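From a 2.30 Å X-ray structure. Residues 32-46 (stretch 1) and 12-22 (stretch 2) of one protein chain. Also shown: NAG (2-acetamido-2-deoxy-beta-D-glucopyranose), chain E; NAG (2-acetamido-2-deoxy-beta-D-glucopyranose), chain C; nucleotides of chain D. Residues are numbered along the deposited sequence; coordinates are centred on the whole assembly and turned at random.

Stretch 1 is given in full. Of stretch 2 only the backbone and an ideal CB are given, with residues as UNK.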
# COMPACT_ATOMS: atom_id res chain seq x y z
N ASP A 32 9.87 39.27 17.02
CA ASP A 32 8.54 39.69 16.59
C ASP A 32 7.38 38.91 17.21
O ASP A 32 6.25 39.07 16.79
CB ASP A 32 8.44 39.67 15.07
CG ASP A 32 8.86 38.34 14.48
OD1 ASP A 32 9.00 37.37 15.26
OD2 ASP A 32 9.05 38.26 13.25
N ILE A 33 7.66 38.08 18.21
CA ILE A 33 6.60 37.24 18.78
C ILE A 33 5.96 37.87 20.02
O ILE A 33 6.61 38.65 20.72
CB ILE A 33 7.09 35.77 19.03
CG1 ILE A 33 7.92 35.65 20.30
CG2 ILE A 33 7.85 35.24 17.81
CD1 ILE A 33 8.33 34.22 20.58
N PRO A 34 4.68 37.54 20.29
CA PRO A 34 3.92 38.27 21.32
C PRO A 34 4.46 38.13 22.75
O PRO A 34 5.09 37.14 23.12
CB PRO A 34 2.51 37.64 21.24
CG PRO A 34 2.45 37.00 19.90
CD PRO A 34 3.85 36.51 19.65
N ARG A 35 4.18 39.15 23.54
CA ARG A 35 4.61 39.17 24.92
C ARG A 35 3.79 38.20 25.77
O ARG A 35 4.20 37.83 26.87
CB ARG A 35 4.53 40.61 25.48
CG ARG A 35 5.41 41.62 24.75
CD ARG A 35 5.21 43.04 25.27
NE ARG A 35 6.36 43.50 26.04
CZ ARG A 35 6.58 43.20 27.32
NH1 ARG A 35 7.66 43.65 27.93
NH2 ARG A 35 5.71 42.45 27.98
N TYR A 36 2.62 37.79 25.27
CA TYR A 36 1.76 36.87 26.02
C TYR A 36 2.10 35.38 25.81
O TYR A 36 1.39 34.49 26.27
CB TYR A 36 0.27 37.14 25.74
CG TYR A 36 -0.13 37.01 24.28
CD1 TYR A 36 -0.09 35.78 23.63
CD2 TYR A 36 -0.61 38.11 23.57
CE1 TYR A 36 -0.46 35.66 22.29
CE2 TYR A 36 -0.99 38.00 22.24
CZ TYR A 36 -0.91 36.76 21.60
OH TYR A 36 -1.28 36.62 20.29
N THR A 37 3.20 35.12 25.09
CA THR A 37 3.63 33.77 24.77
C THR A 37 4.01 32.98 26.02
O THR A 37 4.91 33.36 26.77
CB THR A 37 4.82 33.82 23.78
OG1 THR A 37 4.39 34.43 22.56
CG2 THR A 37 5.35 32.42 23.47
N THR A 38 3.34 31.85 26.25
CA THR A 38 3.67 31.00 27.39
C THR A 38 4.51 29.79 27.03
O THR A 38 5.35 29.38 27.82
CB THR A 38 2.42 30.58 28.19
OG1 THR A 38 1.60 29.70 27.42
CG2 THR A 38 1.60 31.82 28.57
N HIS A 39 4.31 29.23 25.84
CA HIS A 39 5.10 28.09 25.37
C HIS A 39 5.85 28.42 24.08
O HIS A 39 5.23 28.84 23.08
CB HIS A 39 4.24 26.85 25.12
CG HIS A 39 3.54 26.32 26.33
ND1 HIS A 39 2.58 27.04 27.01
CD2 HIS A 39 3.67 25.15 26.99
CE1 HIS A 39 2.14 26.33 28.03
NE2 HIS A 39 2.79 25.18 28.05
N LEU A 40 7.15 28.23 24.09
CA LEU A 40 7.98 28.55 22.94
C LEU A 40 8.83 27.34 22.61
O LEU A 40 9.59 26.89 23.44
CB LEU A 40 8.88 29.74 23.24
CG LEU A 40 9.88 30.16 22.15
CD1 LEU A 40 9.15 30.51 20.82
CD2 LEU A 40 10.73 31.32 22.63
N ASN A 41 8.69 26.81 21.39
CA ASN A 41 9.45 25.61 21.00
C ASN A 41 10.41 25.91 19.86
O ASN A 41 9.99 26.13 18.73
CB ASN A 41 8.50 24.45 20.64
CG ASN A 41 9.24 23.11 20.49
OD1 ASN A 41 10.45 23.11 20.30
ND2 ASN A 41 8.53 21.96 20.61
N LEU A 42 11.71 25.88 20.15
CA LEU A 42 12.71 26.17 19.11
C LEU A 42 13.55 24.94 18.76
O LEU A 42 14.71 25.06 18.36
CB LEU A 42 13.62 27.33 19.53
CG LEU A 42 12.98 28.72 19.50
CD1 LEU A 42 13.35 29.57 20.72
CD2 LEU A 42 13.40 29.44 18.23
N THR A 43 12.94 23.77 18.89
CA THR A 43 13.60 22.50 18.56
C THR A 43 14.03 22.43 17.10
O THR A 43 13.34 22.94 16.22
CB THR A 43 12.65 21.32 18.85
OG1 THR A 43 12.21 21.41 20.21
CG2 THR A 43 13.33 19.97 18.58
N HIS A 44 15.20 21.84 16.86
CA HIS A 44 15.68 21.52 15.52
C HIS A 44 16.09 22.77 14.74
O HIS A 44 15.51 23.09 13.71
CB HIS A 44 14.65 20.64 14.78
CG HIS A 44 15.19 19.91 13.58
ND1 HIS A 44 16.46 20.10 13.09
CD2 HIS A 44 14.61 18.98 12.78
CE1 HIS A 44 16.65 19.33 12.03
NE2 HIS A 44 15.55 18.63 11.83
N ASN A 45 17.10 23.47 15.25
CA ASN A 45 17.68 24.64 14.59
C ASN A 45 19.20 24.64 14.79
O ASN A 45 19.76 23.65 15.22
CB ASN A 45 17.03 25.94 15.09
CG ASN A 45 15.60 26.09 14.60
OD1 ASN A 45 15.36 26.44 13.44
ND2 ASN A 45 14.63 25.83 15.49
N GLU A 46 19.88 25.75 14.50
CA GLU A 46 21.34 25.78 14.58
C GLU A 46 21.84 26.89 15.51
O GLU A 46 22.91 27.47 15.30
CB GLU A 46 21.95 25.95 13.18
CG GLU A 46 21.13 25.31 12.05
CD GLU A 46 21.64 25.68 10.66
OE1 GLU A 46 22.79 26.15 10.54
OE2 GLU A 46 20.87 25.51 9.68
N UNK A 12 -4.11 27.29 20.30
CA UNK A 12 -3.74 28.10 21.47
C UNK A 12 -2.70 29.17 21.10
O UNK A 12 -1.51 28.84 20.95
CB UNK A 12 -3.19 27.20 22.58
N UNK A 13 -3.13 30.44 20.98
CA UNK A 13 -2.24 31.57 20.63
C UNK A 13 -1.00 31.72 21.54
O UNK A 13 0.00 32.33 21.15
CB UNK A 13 -3.04 32.87 20.68
N UNK A 14 -1.05 31.16 22.75
CA UNK A 14 0.08 31.26 23.69
C UNK A 14 1.22 30.27 23.38
O UNK A 14 2.28 30.30 24.01
CB UNK A 14 -0.42 31.02 25.12
N UNK A 15 1.00 29.38 22.41
CA UNK A 15 2.04 28.42 22.03
C UNK A 15 2.71 28.84 20.73
O UNK A 15 2.02 29.08 19.73
CB UNK A 15 1.45 27.01 21.89
N UNK A 16 4.03 28.92 20.72
CA UNK A 16 4.74 29.36 19.52
C UNK A 16 5.75 28.32 19.05
O UNK A 16 6.53 27.81 19.84
CB UNK A 16 5.45 30.69 19.78
N UNK A 17 5.74 28.04 17.75
CA UNK A 17 6.59 27.01 17.16
C UNK A 17 7.57 27.61 16.16
O UNK A 17 7.16 28.34 15.28
CB UNK A 17 5.73 25.94 16.48
N UNK A 18 8.84 27.28 16.27
CA UNK A 18 9.86 27.75 15.33
C UNK A 18 10.75 26.55 15.03
O UNK A 18 11.96 26.56 15.33
CB UNK A 18 10.66 28.92 15.89
N UNK A 19 10.16 25.52 14.45
CA UNK A 19 10.80 24.22 14.30
C UNK A 19 11.37 24.01 12.90
O UNK A 19 10.69 24.19 11.90
CB UNK A 19 9.80 23.11 14.62
N UNK A 20 12.65 23.62 12.84
CA UNK A 20 13.31 23.29 11.58
C UNK A 20 13.31 24.50 10.64
O UNK A 20 12.90 24.41 9.48
CB UNK A 20 12.62 22.10 10.91
N UNK A 21 13.77 25.63 11.16
CA UNK A 21 13.80 26.85 10.36
C UNK A 21 15.23 27.32 10.12
O UNK A 21 15.44 28.46 9.72
CB UNK A 21 12.99 27.95 11.05
N UNK A 22 16.21 26.46 10.38
CA UNK A 22 17.63 26.81 10.18
C UNK A 22 18.01 28.08 10.96
O UNK A 22 18.89 28.83 10.54
CB UNK A 22 17.92 27.01 8.69
C1 NAG E . 7.09 21.97 20.64
C2 NAG E . 6.69 20.51 20.30
C3 NAG E . 5.22 20.27 20.62
C4 NAG E . 4.95 20.63 22.06
C5 NAG E . 5.27 22.10 22.17
C6 NAG E . 4.88 22.68 23.54
C7 NAG E . 7.96 19.64 18.42
C8 NAG E . 7.94 19.25 16.96
N2 NAG E . 6.85 20.16 18.91
O3 NAG E . 4.88 18.94 20.33
O4 NAG E . 3.60 20.38 22.41
O5 NAG E . 6.66 22.26 21.96
O6 NAG E . 5.55 23.91 23.74
O7 NAG E . 8.98 19.52 19.10
C1 NAG C . 3.02 19.11 22.83
C2 NAG C . 1.91 19.26 23.87
C3 NAG C . 1.19 17.93 24.09
C4 NAG C . 0.70 17.32 22.76
C5 NAG C . 1.91 17.21 21.82
C6 NAG C . 1.50 16.79 20.42
C7 NAG C . 2.29 21.07 25.51
C8 NAG C . 3.03 21.49 26.76
N2 NAG C . 2.48 19.80 25.10
O3 NAG C . 0.10 18.16 24.93
O4 NAG C . 0.00 16.07 22.90
O5 NAG C . 2.57 18.46 21.66
O6 NAG C . 2.67 16.91 19.65
O7 NAG C . 1.56 21.88 24.91
P A D 6 -2.63 19.39 14.62
OP1 A D 6 -2.72 18.34 15.68
OP2 A D 6 -3.90 20.02 14.21
O5' A D 6 -1.57 20.47 15.09
C5' A D 6 -1.18 21.57 14.26
C4' A D 6 0.27 21.95 14.47
O4' A D 6 0.47 22.31 15.86
C3' A D 6 1.27 20.84 14.18
O3' A D 6 2.49 21.44 13.78
C2' A D 6 1.45 20.19 15.56
O2' A D 6 2.66 19.48 15.72
C1' A D 6 1.40 21.41 16.48
N9 A D 6 0.88 21.15 17.82
C8 A D 6 -0.08 20.24 18.21
N7 A D 6 -0.38 20.31 19.50
C5 A D 6 0.41 21.35 19.98
C6 A D 6 0.54 21.93 21.26
N6 A D 6 -0.14 21.53 22.33
N1 A D 6 1.41 22.95 21.41
C2 A D 6 2.09 23.37 20.32
N3 A D 6 2.05 22.90 19.07
C4 A D 6 1.18 21.88 18.96

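Position 12 opens a type I turn that ends at 15, and its CB has nothing of stretch 1 within 5.5 Å. A short polar residue such as aspartate, asparagine, serine or threonine, able to accept from the backbone N of 14, suits it. The residue is D12. Its OD1 accepts from the backbone N of position 14 at 3.0 Å and ties the turn together.

Position 13 points toward stretch 1, and its ideal CB lies 4.1 Å from Y36 CE1. An aliphatic or other apolar side chain would suit the tyrosine ring. It is I13, whose CD1 packs 3.9 Å from Y36 CE1.

At position 14 the CB points sideways, 3.3 Å from T38 OG1 and 4.1 Å from Y36 O. The carbonyl O of 14 also receives two backbone bonds, from T38 N and H39 N, each 2.9 Å. A polar or aromatic residue could fit beside Y36. It is H14. Its ND1 donates to D12 OD1 at 2.8 Å, and its CD2 lies 3.1 Å from Y36 O, which sits at the ring edge.

Position 15 is extended, bridged in parallel to H39, and its CB shares a sheet face with H39 and N41. The H39 ring and the adenine base of chain D are near, so a flat residue able to donate would suit. It is H15. Its ring forms an offset stack with that of H39, centroids 3.9 Å apart, and its ND1 donates to N1 of that adenine at 3.0 Å.

Position 16 faces the other side of the sheet, with L40. Its ideal CB is 3.8 Å from L40 CD1 and 4.1 Å from T37 CG2, an apolar setting. Valine, isoleucine or leucine could be expected. V16 places CG2 3.6 Å from T37 CG2 and CG1 3.7 Å from L40 CD1. Its N donates to H39 O at 2.6 Å, and its O accepts from N41 N at 2.8 Å.

Position 17 returns to the face of H39 and N41, toward the nucleotide. An apolar residue is plausible. L17 brings CD2 to 3.4 Å from N3 of the chain D adenine.

Position 18 points toward stretch 1, its ideal CB 3.6 Å from L42 CD2. A small apolar residue would suit. It is C18, bonded covalently elsewhere in the structure. Its SG lies 3.9 Å from L40 CD1. Its N donates to N41 O at 2.9 Å, and its O accepts from N45 ND2 at 2.8 Å.

Position 19 has its CB 3.9 Å from T43 O, near the glycosylated N41. Branched apolar residues fit. I19 sets CD1 3.7 Å from C8 of the chain E NAG.

Position 20 has positive phi, which glycine or asparagine often adopts, yet its CB lies beside H44. It is R20, whose CG sits over one face of the H44 ring, 3.9 Å from its centroid.

Position 21 offers its N to N45 OD1 at 2.9 Å, so many side chains would do. It is K21, whose end leads away.

Position 22 has its CB 3.5 Å from E46 OE2, favouring a basic or polar residue. K22 holds NZ 4.3 Å from E46 OE2, beyond a salt bridge.

Stretch 2, residues 12-22: DIHHVLCIRKK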
# COMPACT_ATOMS: atom_id res chain seq x y z
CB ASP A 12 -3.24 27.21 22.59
CG ASP A 12 -3.07 27.96 23.95
OD1 ASP A 12 -2.86 29.20 24.01
OD2 ASP A 12 -3.17 27.29 25.00
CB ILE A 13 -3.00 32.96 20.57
CG1 ILE A 13 -3.63 33.32 21.92
CG2 ILE A 13 -4.08 32.98 19.49
CD1 ILE A 13 -4.21 34.76 21.98
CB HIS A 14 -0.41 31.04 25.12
CG HIS A 14 -1.50 31.97 25.52
ND1 HIS A 14 -2.83 31.62 25.51
CD2 HIS A 14 -1.46 33.27 25.93
CE1 HIS A 14 -3.56 32.65 25.89
NE2 HIS A 14 -2.75 33.66 26.15
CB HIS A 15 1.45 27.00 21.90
CG HIS A 15 0.99 26.42 23.21
ND1 HIS A 15 1.08 25.08 23.50
CD2 HIS A 15 0.44 27.01 24.30
CE1 HIS A 15 0.60 24.86 24.71
NE2 HIS A 15 0.21 26.01 25.22
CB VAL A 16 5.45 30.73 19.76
CG1 VAL A 16 6.29 31.13 18.55
CG2 VAL A 16 4.43 31.80 20.05
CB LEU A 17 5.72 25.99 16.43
CG LEU A 17 4.53 25.41 17.19
CD1 LEU A 17 3.45 24.96 16.20
CD2 LEU A 17 4.97 24.24 18.07
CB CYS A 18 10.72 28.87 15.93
SG CYS A 18 9.87 29.97 17.02
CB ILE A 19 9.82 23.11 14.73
CG1 ILE A 19 9.60 23.21 16.24
CG2 ILE A 19 10.35 21.72 14.38
CD1 ILE A 19 8.19 22.96 16.68
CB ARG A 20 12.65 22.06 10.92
CG ARG A 20 13.57 21.23 10.04
CD ARG A 20 12.77 20.21 9.22
NE ARG A 20 11.68 20.85 8.50
CZ ARG A 20 10.38 20.71 8.79
NH1 ARG A 20 9.98 19.91 9.78
NH2 ARG A 20 9.48 21.37 8.07
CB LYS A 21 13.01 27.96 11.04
CG LYS A 21 11.54 27.65 11.34
CD LYS A 21 10.74 27.28 10.10
CE LYS A 21 9.29 27.00 10.47
NZ LYS A 21 8.69 25.88 9.69
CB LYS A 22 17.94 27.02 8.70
CG LYS A 22 18.29 25.75 7.93
CD LYS A 22 17.90 25.90 6.48
CE LYS A 22 18.51 24.81 5.63
NZ LYS A 22 19.97 25.08 5.48
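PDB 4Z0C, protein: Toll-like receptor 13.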